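Local coordinates for uncharacterized protein (PDB 3OMD), which is of unknown function and belongs to the DUF5069 family, folding as a single, all-helical chain without strands, at residues A[119-124]-A[138-142]; A[102-107]-A[131-135]. Where two conformers were deposited one is given. Residue numbers count along the deposited sequence, not the author numbering.

Contact 1. Residues A[119-124]-A[138-142]; sequences VRDSLA and DLEEK
Two helix C-termini, those of helices 110-123 and 133-140, pack side by side near the surface, the helices running roughly parallel and joined by a returning loop, and the contact is almost wholly apolar. Residues 119-123 are helical and A124 leaves the helix (phi/psi -159/83), although its N still bonds R120 O at 2.8 Å. Across the gap the helix runs to E140 and ends in a Schellman motif: K142, with positive phi (64/32), is the C-prime residue, K142 N bonds L139 O at 3.1 Å and R143 N bonds D138 O. The nearest CA atoms, of L123 and E140, are 6.6 Å apart. L139 (chi1 t, chi2 p) extends its CD2 among three residues, 3.9 Å from L123 CB, 4.0 Å from A124 CB and 4.1 Å from R120 CG. L123 (chi1 m, chi2 t) rests CD1 3.6 Å from E140 CB, on the aliphatic part of that glutamate, whose OE1 comes 4.0 Å from V119 CG1. The guanidinium of R120 turns elsewhere, to I130 O in the connecting loop and, more weakly, to D121. One turn earlier on helix 133-140, L136 continues the packing against V119, R120 and L123 of helix 110-123.

Contact 2. Residues A[102-107]-A[131-135]; sequences YESRSP and TTWVK
Helix 92-104 runs out through R105 (phi/psi -58/125) into extended S106 (-133/166) and P107, while T131 and T132 lead into helix 133-140, with T132 (-110/150) at the N-cap position and W133 to K135 helical. This is a helix C-terminus meeting a helix N-terminus: the carbonyl of R105 accepts from the first-turn amide, W133 N to R105 O at 3.0 Å and 163°, the one direct hydrogen bond between the segments. CA atoms approach most closely at S106 with T132 (4.6 Å) and E103 with V134 (6.2 Å). A water extends the link, donating to Y102 O (2.9 Å) and R105 O (2.8 Å) and accepting from V134 N (2.9 Å), so that it joins carbonyls in and just past the end of helix 92-104 to an amide in the first turn of helix 133-140. V134 (chi1 m) points toward the other segment and lays CG1 over a face of the Y102 ring, a CH-pi contact 3.9 Å from the centroid; Y102 OH bonds H25. T132 (chi1 p) sets CG2 3.4 Å from E103 O and 3.6 Å from S106 OG, which itself donates to S104 O at 2.9 Å. W133 (chi1 m, chi2 116°) reaches along the extended residues, with P107 CD over one face and P107 CB 4.1 Å from CZ2; F116 of helix 110-123 meets it edge-to-face. A second water bridges the segments, 2.7 Å from both E103 O, to which it donates, and T132 OG1.

From the N-terminal side, the chain leaves helix 92-104 through 102-107, the first half of contact 2, then runs down helix 110-123 to 119-124, the first half of contact 1. The following loop carries it back to 131-135, which closes contact 2, and helix 133-140 then delivers 138-142 to close contact 1. The two loops therefore cross rather than nest, and the centres of the two contacts lie about 13 Å apart. Helix 133-140 serves both: its first turn meets the end of helix 92-104, its last turn the end of helix 110-123, which it follows on a roughly parallel course. Together the contacts tie the three C-terminal helices into one unit.

Contact 1. Residues A[119-124]-A[138-142]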
# COMPACT_ATOMS: atom_id res chain seq x y z
N VAL A 119 10.38 -8.98 13.72
CA VAL A 119 10.47 -8.99 12.25
C VAL A 119 11.72 -8.26 11.80
O VAL A 119 12.51 -8.78 11.01
CB VAL A 119 9.23 -8.33 11.61
CG1 VAL A 119 9.41 -8.26 10.08
CG2 VAL A 119 8.00 -9.16 11.94
N ARG A 120 11.90 -7.06 12.33
CA ARG A 120 13.02 -6.25 11.88
C ARG A 120 14.34 -6.91 12.21
O ARG A 120 15.29 -6.88 11.41
CB ARG A 120 12.98 -4.91 12.56
CG ARG A 120 13.94 -3.91 11.90
CD ARG A 120 14.25 -2.80 12.85
NE ARG A 120 14.70 -3.25 14.17
CZ ARG A 120 14.46 -2.53 15.26
NH1 ARG A 120 13.82 -1.37 15.17
NH2 ARG A 120 14.82 -2.96 16.45
N ASP A 121 14.43 -7.50 13.39
CA ASP A 121 15.70 -8.14 13.76
C ASP A 121 16.02 -9.35 12.85
O ASP A 121 17.20 -9.66 12.60
CB ASP A 121 15.69 -8.49 15.25
CG ASP A 121 15.79 -7.24 16.18
OD1 ASP A 121 16.00 -6.07 15.73
OD2 ASP A 121 15.59 -7.45 17.40
N SER A 122 14.98 -10.03 12.37
CA SER A 122 15.18 -11.16 11.43
C SER A 122 15.66 -10.70 10.06
O SER A 122 16.33 -11.45 9.34
CB SER A 122 13.92 -12.03 11.28
OG SER A 122 12.90 -11.41 10.47
N LEU A 123 15.34 -9.47 9.69
CA LEU A 123 15.71 -8.94 8.37
C LEU A 123 17.01 -8.19 8.40
O LEU A 123 17.83 -8.33 7.49
CB LEU A 123 14.60 -8.01 7.84
CG LEU A 123 13.24 -8.61 7.49
CD1 LEU A 123 12.21 -7.49 7.35
CD2 LEU A 123 13.28 -9.43 6.24
N ALA A 124 17.19 -7.36 9.43
CA ALA A 124 18.36 -6.48 9.48
C ALA A 124 18.61 -6.04 10.92
O ALA A 124 18.16 -4.96 11.34
CB ALA A 124 18.19 -5.30 8.56
N ASP A 138 9.44 -1.74 3.21
CA ASP A 138 10.50 -1.54 2.21
C ASP A 138 11.72 -2.40 2.53
O ASP A 138 12.38 -2.89 1.62
CB ASP A 138 10.91 -0.07 2.13
CG ASP A 138 10.08 0.74 1.17
OD1 ASP A 138 9.35 0.16 0.34
OD2 ASP A 138 10.22 1.97 1.24
N LEU A 139 12.04 -2.54 3.82
CA LEU A 139 13.21 -3.36 4.20
C LEU A 139 12.97 -4.81 3.79
O LEU A 139 13.87 -5.43 3.17
CB LEU A 139 13.42 -3.26 5.72
CG LEU A 139 14.55 -4.11 6.31
CD1 LEU A 139 15.86 -3.50 5.86
CD2 LEU A 139 14.46 -4.11 7.84
N GLU A 140 11.78 -5.34 4.11
CA GLU A 140 11.48 -6.74 3.77
C GLU A 140 11.48 -6.94 2.25
O GLU A 140 11.83 -8.04 1.75
CB GLU A 140 10.14 -7.18 4.38
CG GLU A 140 9.77 -8.63 4.00
CD GLU A 140 9.06 -9.47 5.09
OE1 GLU A 140 8.87 -9.03 6.24
OE2 GLU A 140 8.72 -10.65 4.77
N GLU A 141 11.08 -5.89 1.52
CA GLU A 141 10.95 -5.97 0.06
C GLU A 141 12.23 -5.48 -0.65
O GLU A 141 12.24 -5.14 -1.84
CB GLU A 141 9.72 -5.20 -0.40
CG GLU A 141 8.44 -5.94 0.07
CD GLU A 141 7.17 -5.23 -0.22
OE1 GLU A 141 7.15 -4.04 -0.62
OE2 GLU A 141 6.13 -5.89 0.05
N LYS A 142 13.33 -5.48 0.11
CA LYS A 142 14.70 -5.32 -0.45
C LYS A 142 14.94 -3.98 -1.14
O LYS A 142 15.74 -3.87 -2.09
CB LYS A 142 15.05 -6.51 -1.39
CG LYS A 142 14.86 -7.88 -0.73
CD LYS A 142 15.23 -9.00 -1.71
CE LYS A 142 15.14 -10.36 -1.02
NZ LYS A 142 15.95 -11.37 -1.77

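Contact 2. Residues A[102-107]-A[131-135]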
# COMPACT_ATOMS: atom_id res chain seq x y z
N TYR A 102 0.21 8.12 7.49
CA TYR A 102 0.60 6.80 7.00
C TYR A 102 2.07 6.53 7.27
O TYR A 102 2.43 5.45 7.78
CB TYR A 102 0.34 6.83 5.51
CG TYR A 102 0.70 5.62 4.69
CD1 TYR A 102 -0.16 4.49 4.65
CD2 TYR A 102 1.83 5.60 3.88
CE1 TYR A 102 0.13 3.38 3.81
CE2 TYR A 102 2.14 4.51 3.05
CZ TYR A 102 1.29 3.43 3.03
OH TYR A 102 1.58 2.40 2.20
N GLU A 103 2.91 7.51 6.95
CA GLU A 103 4.37 7.33 7.15
C GLU A 103 4.76 7.35 8.64
O GLU A 103 5.84 6.89 9.00
CB GLU A 103 5.14 8.41 6.39
CG GLU A 103 4.99 8.22 4.88
CD GLU A 103 5.63 9.30 4.07
OE1 GLU A 103 6.57 9.99 4.58
OE2 GLU A 103 5.20 9.49 2.92
N SER A 104 3.88 7.87 9.50
CA SER A 104 4.16 7.90 10.94
C SER A 104 3.72 6.64 11.65
O SER A 104 4.10 6.43 12.80
CB SER A 104 3.45 9.08 11.61
OG SER A 104 2.07 8.82 11.78
N ARG A 105 2.92 5.80 10.99
CA ARG A 105 2.31 4.63 11.68
C ARG A 105 3.38 3.73 12.27
O ARG A 105 4.26 3.25 11.56
CB ARG A 105 1.40 3.85 10.73
CG ARG A 105 0.11 4.57 10.44
CD ARG A 105 -0.77 3.87 9.38
NE ARG A 105 -2.02 4.64 9.11
CZ ARG A 105 -3.14 4.51 9.80
NH1 ARG A 105 -3.21 3.62 10.79
NH2 ARG A 105 -4.21 5.26 9.51
N SER A 106 3.25 3.47 13.56
CA SER A 106 4.21 2.67 14.31
C SER A 106 3.42 1.67 15.14
O SER A 106 2.21 1.81 15.27
CB SER A 106 5.10 3.58 15.15
OG SER A 106 5.75 4.54 14.32
N PRO A 107 4.11 0.65 15.69
CA PRO A 107 3.35 -0.37 16.45
C PRO A 107 2.55 0.28 17.57
O PRO A 107 3.08 1.07 18.38
CB PRO A 107 4.46 -1.29 17.02
CG PRO A 107 5.69 -0.97 16.27
CD PRO A 107 5.50 0.22 15.43
N THR A 131 11.58 2.23 12.52
CA THR A 131 10.57 2.15 13.57
C THR A 131 9.14 2.26 13.10
O THR A 131 8.20 2.09 13.88
CB THR A 131 10.78 3.23 14.65
OG1 THR A 131 10.61 4.54 14.08
CG2 THR A 131 12.18 3.10 15.34
N THR A 132 8.96 2.53 11.81
CA THR A 132 7.62 2.67 11.25
C THR A 132 7.29 1.49 10.34
O THR A 132 8.20 0.90 9.73
CB THR A 132 7.52 3.95 10.42
OG1 THR A 132 8.54 3.94 9.39
CG2 THR A 132 7.67 5.17 11.32
N TRP A 133 6.02 1.14 10.26
CA TRP A 133 5.60 -0.00 9.47
C TRP A 133 5.97 0.15 8.01
O TRP A 133 6.40 -0.84 7.39
CB TRP A 133 4.08 -0.21 9.57
CG TRP A 133 3.63 -0.73 10.95
CD1 TRP A 133 2.83 -0.09 11.86
CD2 TRP A 133 3.93 -2.02 11.50
NE1 TRP A 133 2.63 -0.91 12.97
CE2 TRP A 133 3.29 -2.09 12.77
CE3 TRP A 133 4.67 -3.13 11.05
CZ2 TRP A 133 3.39 -3.22 13.60
CZ3 TRP A 133 4.75 -4.27 11.86
CH2 TRP A 133 4.12 -4.29 13.14
N VAL A 134 5.81 1.33 7.43
CA VAL A 134 6.05 1.43 5.97
C VAL A 134 7.54 1.25 5.66
O VAL A 134 7.89 0.75 4.58
CB VAL A 134 5.45 2.69 5.34
CG1 VAL A 134 3.93 2.68 5.53
CG2 VAL A 134 6.12 3.96 5.82
N LYS A 135 8.41 1.63 6.58
CA LYS A 135 9.85 1.42 6.34
C LYS A 135 10.20 -0.04 6.51
O LYS A 135 11.05 -0.58 5.78
CB LYS A 135 10.71 2.29 7.26
CG LYS A 135 10.87 3.72 6.76
CD LYS A 135 12.09 4.41 7.39
CE LYS A 135 12.33 5.81 6.85
NZ LYS A 135 12.56 5.89 5.37
O HOH W 1 4.32 3.48 8.78
O HOH W 2 8.14 6.14 7.80